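Local coordinates for Mll3558 protein (Mesorhizobium loti, PDB 3RD6) that is of unknown function but belongs to the AHA1 family and has a Bet v 1-like fold, so it may bind a small ligand, at residues A[76-79]-A[83-86]; A[87-92]-A[118-123]; A[97-102]-A[132-137]. All blocks are in the same frame, centred on the assembly; numbering follows the deposited sequence.

Interaction 1 is the most buried of the three and joins neighbouring strands, 70-80 and 84-93, through backbone hydrogen bonds and a salt bridge. Interactions 2 and 3 are partly buried and lie on the helix-facing side of the same antiparallel sheet, their centres about 7 Å apart. Interaction 2 reaches across strand 96-110, from 84-93 to 113-125, through tyrosine hydroxyls and a carboxylate; interaction 3 brings helix 131-148 to strand 96-110 through one arginine. That arginine, Arg134, also touches Tyr89, Met91 and Glu120 of interaction 2. Chemistry thus follows place: main-chain pairing between adjacent strands, side chains alone over longer gaps. All three also approach the second subunit.

Interaction 1: residues A[76-79]-A[83-86]; sequences FQDI and QRIV
Asp78 and Arg84 meet on the face of the hairpin 70-80/84-93 that also carries Val86, with carboxylate and guanidinium planes turned 60° from each other. Both NE (2.8 Å) and NH2 (3.0 Å) of Arg84 reach one oxygen, OD1 of Asp78, in a salt bridge whose individual hydrogen bonds are bent and weak. Arg84 gets there with CG anti to its own N (chi1 -177°) and a turn at chi3 (65°) that swings the guanidinium toward the aspartate. A water in the guanidinium plane donates to Asp78 OD2 and more weakly accepts from Arg84 NH2, bridging the pair. On the other face, Phe76 and Ile85 run side by side, Ile85 CG2 lying 4.1 Å from Phe76 CE1, at the edge of that ring.

Segments 76-79 and 84-86 run antiparallel. Gln77 and Asp78 together face Val86, a classic beta bulge: Gln77 N (2.7 Å) and Asp78 N (3.1 Å) both donate to Val86 O, from the same face of its carbonyl plane. Val86 N returns a bond to Asp78 O.

With an alanine at Arg84 the guanidinium is gone, and the Asp78 carboxylate is likely to be left without its charge partner and Phe125 of the second subunit without its cation-pi mate. Sharing one carboxylate oxygen between two nitrogens, with water serving the other, is consistent with a pairing held probably more by charge than by direction.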
loop_
_atom_site.group_PDB
_atom_site.type_symbol
_atom_site.label_atom_id
_atom_site.label_comp_id
_atom_site.label_asym_id
_atom_site.label_seq_id
_atom_site.Cartn_x
_atom_site.Cartn_y
_atom_site.Cartn_z
ATOM N N PHE A 76 3.023 2.843 7.771
ATOM C CA PHE A 76 2.018 2.062 8.471
ATOM C C PHE A 76 0.645 2.616 8.186
ATOM O O PHE A 76 0.424 3.815 8.267
ATOM C CB PHE A 76 2.338 2.013 9.983
ATOM C CG PHE A 76 3.517 1.172 10.296
ATOM C CD1 PHE A 76 3.436 -0.207 10.176
ATOM C CD2 PHE A 76 4.743 1.748 10.571
ATOM C CE1 PHE A 76 4.566 -1.007 10.314
ATOM C CE2 PHE A 76 5.891 0.954 10.710
ATOM C CZ PHE A 76 5.810 -0.414 10.579
ATOM N N GLN A 77 -0.269 1.719 7.831
ATOM C CA GLN A 77 -1.643 2.090 7.478
ATOM C C GLN A 77 -2.655 1.750 8.566
ATOM O O GLN A 77 -3.706 2.390 8.687
ATOM C CB GLN A 77 -2.097 1.369 6.175
ATOM C CG GLN A 77 -1.244 1.584 4.926
ATOM C CD GLN A 77 -1.225 3.015 4.461
ATOM O OE1 GLN A 77 -2.258 3.686 4.464
ATOM N NE2 GLN A 77 -0.054 3.491 4.033
ATOM N N ASP A 78 -2.367 0.697 9.318
ATOM C CA ASP A 78 -3.286 0.271 10.365
ATOM C C ASP A 78 -2.615 -0.667 11.349
ATOM O O ASP A 78 -1.843 -1.545 10.956
ATOM C CB ASP A 78 -4.506 -0.414 9.745
ATOM C CG ASP A 78 -5.509 -0.897 10.794
ATOM O OD1 ASP A 78 -5.590 -2.120 11.042
ATOM O OD2 ASP A 78 -6.216 -0.052 11.382
ATOM N N ILE A 79 -2.914 -0.452 12.631
ATOM C CA ILE A 79 -2.372 -1.251 13.726
ATOM C C ILE A 79 -3.466 -1.581 14.748
ATOM O O ILE A 79 -4.152 -0.690 15.252
ATOM C CB ILE A 79 -1.225 -0.504 14.483
ATOM C CG1 ILE A 79 -0.057 -0.183 13.543
ATOM C CG2 ILE A 79 -0.746 -1.351 15.652
ATOM C CD1 ILE A 79 1.087 0.592 14.209
ATOM N N GLN A 83 -2.868 -8.086 17.240
ATOM C CA GLN A 83 -3.672 -8.818 16.280
ATOM C C GLN A 83 -3.490 -8.481 14.802
ATOM O O GLN A 83 -3.688 -9.353 13.959
ATOM C CB GLN A 83 -5.135 -8.694 16.661
ATOM N N ARG A 84 -3.122 -7.241 14.472
ATOM C CA ARG A 84 -2.981 -6.892 13.052
ATOM C C ARG A 84 -2.011 -5.776 12.704
ATOM O O ARG A 84 -1.875 -4.797 13.430
ATOM C CB ARG A 84 -4.353 -6.545 12.474
ATOM C CG ARG A 84 -4.364 -6.222 10.996
ATOM C CD ARG A 84 -5.785 -5.979 10.508
ATOM N NE ARG A 84 -6.399 -4.794 11.114
ATOM C CZ ARG A 84 -7.704 -4.535 11.106
ATOM N NH1 ARG A 84 -8.549 -5.379 10.527
ATOM N NH2 ARG A 84 -8.165 -3.430 11.677
ATOM N N ILE A 85 -1.321 -5.937 11.580
ATOM C CA ILE A 85 -0.393 -4.912 11.135
ATOM C C ILE A 85 -0.523 -4.743 9.628
ATOM O O ILE A 85 -0.391 -5.707 8.874
ATOM C CB ILE A 85 1.072 -5.266 11.492
ATOM C CG1 ILE A 85 1.212 -5.422 13.012
ATOM C CG2 ILE A 85 2.015 -4.181 10.951
ATOM C CD1 ILE A 85 2.617 -5.677 13.496
ATOM N N VAL A 86 -0.812 -3.515 9.203
ATOM C CA VAL A 86 -0.947 -3.227 7.785
ATOM C C VAL A 86 -0.086 -2.048 7.369
ATOM O O VAL A 86 -0.130 -0.972 7.957
ATOM C CB VAL A 86 -2.409 -2.908 7.381
ATOM C CG1 VAL A 86 -2.480 -2.623 5.892
ATOM C CG2 VAL A 86 -3.348 -4.075 7.734
HETATM O O HOH W 1 -8.393 -0.848 12.686
#

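Interaction 2: residues A[87-92]-A[118-123]; sequences FSYRMA and YTEQGA
Tyr89 and Glu120 reach toward each other across the intervening strand 96-110, and the tyrosine OH donates to Glu120 OE1 at 2.9 Å. The two side chains cross at about a right angle, and their flat groups are almost perpendicular, ring and carboxylate planes standing 84° apart. Glu120 CD lies in the ring plane at the tyrosine's edge, near CE2. Seen from the carboxylate, however, the hydroxyl approaches from above, 57° out of its plane.

Tyr89 CG sits between the backbone N and the carbonyl carbon (chi1 78°), a rotation that carries the ring off its strand and lets the hydroxyl span the gap. The Glu120 chain is extended beyond CG, which brings the carboxylate to the tyrosine.

The second carboxylate oxygen is engaged from within its own strand: Tyr118 OH donates to Glu120 OE2 at 3.2 Å, nearly along the C-O axis, and OE2 lies in the plane of the Tyr118 ring. Each oxygen therefore takes one phenol, a pairing that should limit rotation of the carboxylate. Phe87 CZ, 4.3 Å from Tyr118 OH, makes a second, looser approach between the same two strands.

Thr103 on strand 96-110 adds a weak hydrogen bond to Glu120 OE2. On the helical side, Arg134 of helix 131-148 packs against Tyr89 and Glu120, while Thr138 touches Tyr118; on strand 70-80, Leu72 and Ala74 adjoin Tyr89.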
loop_
_atom_site.group_PDB
_atom_site.type_symbol
_atom_site.label_atom_id
_atom_site.label_comp_id
_atom_site.label_asym_id
_atom_site.label_seq_id
_atom_site.Cartn_x
_atom_site.Cartn_y
_atom_site.Cartn_z
ATOM N N PHE A 87 0.719 -2.277 6.347
ATOM C CA PHE A 87 1.573 -1.237 5.820
ATOM C C PHE A 87 1.776 -1.463 4.325
ATOM O O PHE A 87 1.663 -2.572 3.818
ATOM C CB PHE A 87 2.938 -1.202 6.540
ATOM C CG PHE A 87 3.805 -2.419 6.287
ATOM C CD1 PHE A 87 3.741 -3.519 7.114
ATOM C CD2 PHE A 87 4.720 -2.437 5.230
ATOM C CE1 PHE A 87 4.570 -4.604 6.893
ATOM C CE2 PHE A 87 5.556 -3.529 5.009
ATOM C CZ PHE A 87 5.480 -4.604 5.839
ATOM N N SER A 88 2.040 -0.375 3.628
ATOM C CA SER A 88 2.309 -0.387 2.207
ATOM C C SER A 88 3.800 -0.088 2.157
ATOM O O SER A 88 4.380 0.356 3.151
ATOM C CB SER A 88 1.551 0.744 1.513
ATOM O OG SER A 88 1.943 2.014 2.009
ATOM N N TYR A 89 4.420 -0.329 1.014
ATOM C CA TYR A 89 5.838 -0.049 0.887
ATOM C C TYR A 89 6.251 -0.158 -0.547
ATOM O O TYR A 89 5.547 -0.733 -1.355
ATOM C CB TYR A 89 6.679 -0.995 1.760
ATOM C CG TYR A 89 6.884 -2.384 1.213
ATOM C CD1 TYR A 89 7.966 -2.670 0.386
ATOM C CD2 TYR A 89 6.003 -3.416 1.526
ATOM C CE1 TYR A 89 8.167 -3.951 -0.112
ATOM C CE2 TYR A 89 6.200 -4.698 1.031
ATOM C CZ TYR A 89 7.281 -4.958 0.210
ATOM O OH TYR A 89 7.500 -6.212 -0.308
ATOM N N ARG A 90 7.381 0.448 -0.866
ATOM C CA ARG A 90 7.922 0.397 -2.214
ATOM C C ARG A 90 9.392 0.035 -2.069
ATOM O O ARG A 90 10.059 0.431 -1.114
ATOM C CB ARG A 90 7.774 1.735 -2.927
ATOM C CG ARG A 90 8.488 2.888 -2.266
ATOM C CD ARG A 90 8.333 4.131 -3.120
ATOM N NE ARG A 90 8.812 5.347 -2.480
ATOM C CZ ARG A 90 8.330 5.850 -1.358
ATOM N NH1 ARG A 90 7.345 5.246 -0.723
ATOM N NH2 ARG A 90 8.839 6.965 -0.883
ATOM N N MET A 91 9.882 -0.745 -3.015
ATOM C CA MET A 91 11.255 -1.185 -2.987
ATOM C C MET A 91 11.948 -0.775 -4.269
ATOM O O MET A 91 11.324 -0.703 -5.340
ATOM C CB MET A 91 11.295 -2.706 -2.832
ATOM C CG MET A 91 12.583 -3.252 -2.276
ATOM S SD MET A 91 12.581 -5.016 -2.275
ATOM C CE MET A 91 11.600 -5.322 -0.848
ATOM N N ALA A 92 13.240 -0.493 -4.149
ATOM C CA ALA A 92 14.052 -0.105 -5.285
ATOM C C ALA A 92 15.486 -0.532 -5.051
ATOM O O ALA A 92 15.939 -0.649 -3.912
ATOM C CB ALA A 92 14.000 1.392 -5.465
ATOM N N TYR A 118 0.588 -13.923 6.854
ATOM C CA TYR A 118 1.259 -12.780 6.249
ATOM C C TYR A 118 0.837 -12.696 4.775
ATOM O O TYR A 118 1.192 -13.544 3.978
ATOM C CB TYR A 118 2.771 -12.993 6.387
ATOM C CG TYR A 118 3.674 -11.822 6.060
ATOM C CD1 TYR A 118 4.306 -11.098 7.077
ATOM C CD2 TYR A 118 3.960 -11.485 4.736
ATOM C CE1 TYR A 118 5.212 -10.070 6.791
ATOM C CE2 TYR A 118 4.866 -10.450 4.431
ATOM C CZ TYR A 118 5.488 -9.747 5.471
ATOM O OH TYR A 118 6.361 -8.727 5.166
ATOM N N THR A 119 0.069 -11.669 4.424
ATOM C CA THR A 119 -0.408 -11.483 3.052
ATOM C C THR A 119 0.220 -10.282 2.355
ATOM O O THR A 119 0.274 -9.186 2.916
ATOM C CB THR A 119 -1.937 -11.285 3.019
ATOM O OG1 THR A 119 -2.578 -12.359 3.711
ATOM C CG2 THR A 119 -2.433 -11.241 1.571
ATOM N N GLU A 120 0.671 -10.483 1.119
ATOM C CA GLU A 120 1.271 -9.383 0.361
ATOM C C GLU A 120 0.703 -9.142 -1.045
ATOM O O GLU A 120 0.919 -9.935 -1.966
ATOM C CB GLU A 120 2.796 -9.561 0.281
ATOM C CG GLU A 120 3.526 -8.327 0.787
ATOM C CD GLU A 120 5.027 -8.497 0.888
ATOM O OE1 GLU A 120 5.693 -8.500 -0.159
ATOM O OE2 GLU A 120 5.541 -8.629 2.023
ATOM N N GLN A 121 -0.031 -8.040 -1.194
ATOM C CA GLN A 121 -0.612 -7.675 -2.478
ATOM C C GLN A 121 0.376 -6.726 -3.110
ATOM O O GLN A 121 0.531 -5.599 -2.660
ATOM C CB GLN A 121 -1.964 -6.997 -2.268
ATOM C CG GLN A 121 -2.997 -7.910 -1.653
ATOM C CD GLN A 121 -4.169 -7.169 -1.066
ATOM O OE1 GLN A 121 -4.059 -6.538 -0.013
ATOM N NE2 GLN A 121 -5.306 -7.239 -1.741
ATOM N N GLY A 122 1.062 -7.190 -4.141
ATOM C CA GLY A 122 2.048 -6.343 -4.768
ATOM C C GLY A 122 1.860 -5.974 -6.218
ATOM O O GLY A 122 1.095 -6.572 -6.968
ATOM N N ALA A 123 2.592 -4.946 -6.601
ATOM C CA ALA A 123 2.599 -4.442 -7.956
ATOM C C ALA A 123 4.078 -4.381 -8.354
ATOM O O ALA A 123 4.831 -3.546 -7.846
ATOM C CB ALA A 123 1.957 -3.047 -7.993
#

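Interaction 3: residues A[97-102]-A[132-137]; sequences PMSASL and KGREEG
In this Bet v 1-like fold the long C-terminal helix, 131-148, packs against the antiparallel sheet, and this contact is one of the places where the two meet, Arg134 spanning from the helix to strand 96-110. The backbones are well separated: Ser99 CA and Arg134 CA, the closest such pair between the two segments, are 10.5 Å apart, and the arginine side chain bridges the gap.

The first bonds of the Arg134 side chain run straight out from the helix; the chain then folds at chi3 (-60°), which sets its guanidinium beside Ser99 and Met98. Of its terminal atoms, NH2 makes the closest approaches to both residues. The Met98 side chain passes the arginine at a slant and brings its methyl, CE, to 3.7 Å from Arg134 NH2, an apolar neighbour for a charged group.

Met98 and Ser99 both face Met91 on strand 84-93 in a classic beta bulge, and both direct their CB toward the helix. Met91 also packs on the side chain of Arg134, as does Phe124 of strand 113-125, so that the arginine reaches side chains of the strands flanking 96-110 as well as that strand itself.

Between serine and arginine, proximity does not amount to a hydrogen bond: Ser99 OG is 2.7 Å from Arg134 NH2, but the geometry does not make one.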
loop_
_atom_site.group_PDB
_atom_site.type_symbol
_atom_site.label_atom_id
_atom_site.label_comp_id
_atom_site.label_asym_id
_atom_site.label_seq_id
_atom_site.Cartn_x
_atom_site.Cartn_y
_atom_site.Cartn_z
ATOM N N PRO A 97 12.985 1.579 -9.724
ATOM C CA PRO A 97 11.946 1.190 -8.759
ATOM C C PRO A 97 11.324 -0.126 -9.192
ATOM O O PRO A 97 10.620 -0.186 -10.194
ATOM C CB PRO A 97 10.969 2.358 -8.820
ATOM C CG PRO A 97 11.078 2.801 -10.230
ATOM C CD PRO A 97 12.567 2.772 -10.480
ATOM N N MET A 98 11.593 -1.178 -8.429
ATOM C CA MET A 98 11.094 -2.493 -8.765
ATOM C C MET A 98 9.668 -2.856 -8.361
ATOM O O MET A 98 9.078 -3.753 -8.965
ATOM C CB MET A 98 12.066 -3.575 -8.267
ATOM C CG MET A 98 12.660 -3.361 -6.897
ATOM S SD MET A 98 14.006 -4.536 -6.577
ATOM C CE MET A 98 13.132 -5.997 -6.283
ATOM N N SER A 99 9.087 -2.171 -7.375
ATOM C CA SER A 99 7.723 -2.503 -6.961
ATOM C C SER A 99 7.151 -1.709 -5.805
ATOM O O SER A 99 7.877 -1.060 -5.070
ATOM C CB SER A 99 7.675 -3.959 -6.559
ATOM O OG SER A 99 8.369 -4.123 -5.331
ATOM N N ALA A 100 5.830 -1.811 -5.650
ATOM C CA ALA A 100 5.068 -1.179 -4.566
ATOM C C ALA A 100 4.039 -2.211 -4.155
ATOM O O ALA A 100 3.457 -2.877 -4.994
ATOM C CB ALA A 100 4.375 0.080 -5.041
ATOM N N SER A 101 3.825 -2.370 -2.865
ATOM C CA SER A 101 2.860 -3.347 -2.418
ATOM C C SER A 101 2.237 -2.995 -1.084
ATOM O O SER A 101 2.581 -2.005 -0.450
ATOM C CB SER A 101 3.493 -4.754 -2.371
ATOM O OG SER A 101 4.876 -4.717 -2.159
ATOM N N LEU A 102 1.282 -3.811 -0.685
ATOM C CA LEU A 102 0.601 -3.631 0.568
ATOM C C LEU A 102 0.802 -4.921 1.355
ATOM O O LEU A 102 0.653 -6.022 0.825
ATOM C CB LEU A 102 -0.888 -3.385 0.323
ATOM C CG LEU A 102 -1.696 -3.003 1.560
ATOM C CD1 LEU A 102 -1.162 -1.667 2.093
ATOM C CD2 LEU A 102 -3.178 -2.913 1.245
ATOM N N LYS A 132 7.946 -13.951 -7.072
ATOM C CA LYS A 132 8.493 -15.249 -6.710
ATOM C C LYS A 132 9.629 -15.098 -5.712
ATOM O O LYS A 132 9.585 -15.688 -4.615
ATOM C CB LYS A 132 8.980 -15.964 -7.971
ATOM C CG LYS A 132 7.879 -16.206 -9.016
ATOM C CD LYS A 132 7.112 -14.925 -9.363
ATOM C CE LYS A 132 6.072 -15.135 -10.461
ATOM N NZ LYS A 132 5.145 -16.264 -10.177
ATOM N N GLY A 133 10.631 -14.299 -6.092
ATOM C CA GLY A 133 11.772 -14.050 -5.226
ATOM C C GLY A 133 11.428 -13.367 -3.907
ATOM O O GLY A 133 12.078 -13.611 -2.883
ATOM N N ARG A 134 10.400 -12.517 -3.922
ATOM C CA ARG A 134 9.986 -11.806 -2.725
ATOM C C ARG A 134 9.260 -12.728 -1.752
ATOM O O ARG A 134 9.454 -12.613 -0.540
ATOM C CB ARG A 134 9.099 -10.608 -3.069
ATOM C CG ARG A 134 9.049 -9.570 -1.954
ATOM C CD ARG A 134 8.081 -8.429 -2.247
ATOM N NE ARG A 134 8.406 -7.678 -3.458
ATOM C CZ ARG A 134 9.570 -7.084 -3.687
ATOM N NH1 ARG A 134 10.533 -7.152 -2.789
ATOM N NH2 ARG A 134 9.769 -6.421 -4.815
ATOM N N GLU A 135 8.435 -13.648 -2.246
ATOM C CA GLU A 135 7.761 -14.550 -1.316
ATOM C C GLU A 135 8.805 -15.475 -0.696
ATOM O O GLU A 135 8.708 -15.830 0.479
ATOM C CB GLU A 135 6.707 -15.411 -2.004
ATOM C CG GLU A 135 5.894 -16.212 -0.985
ATOM C CD GLU A 135 5.139 -17.382 -1.595
ATOM O OE1 GLU A 135 4.584 -17.240 -2.716
ATOM O OE2 GLU A 135 5.097 -18.446 -0.929
ATOM N N GLU A 136 9.800 -15.859 -1.497
ATOM C CA GLU A 136 10.863 -16.741 -1.044
ATOM C C GLU A 136 11.566 -16.136 0.163
ATOM O O GLU A 136 11.783 -16.811 1.169
ATOM C CB GLU A 136 11.863 -16.961 -2.177
ATOM C CG GLU A 136 12.805 -18.147 -1.977
ATOM C CD GLU A 136 13.676 -18.412 -3.196
ATOM O OE1 GLU A 136 13.125 -18.598 -4.303
ATOM O OE2 GLU A 136 14.915 -18.440 -3.040
ATOM N N GLY A 137 11.913 -14.856 0.059
ATOM C CA GLY A 137 12.598 -14.178 1.144
ATOM C C GLY A 137 11.756 -14.006 2.394
ATOM O O GLY A 137 12.236 -14.245 3.509
#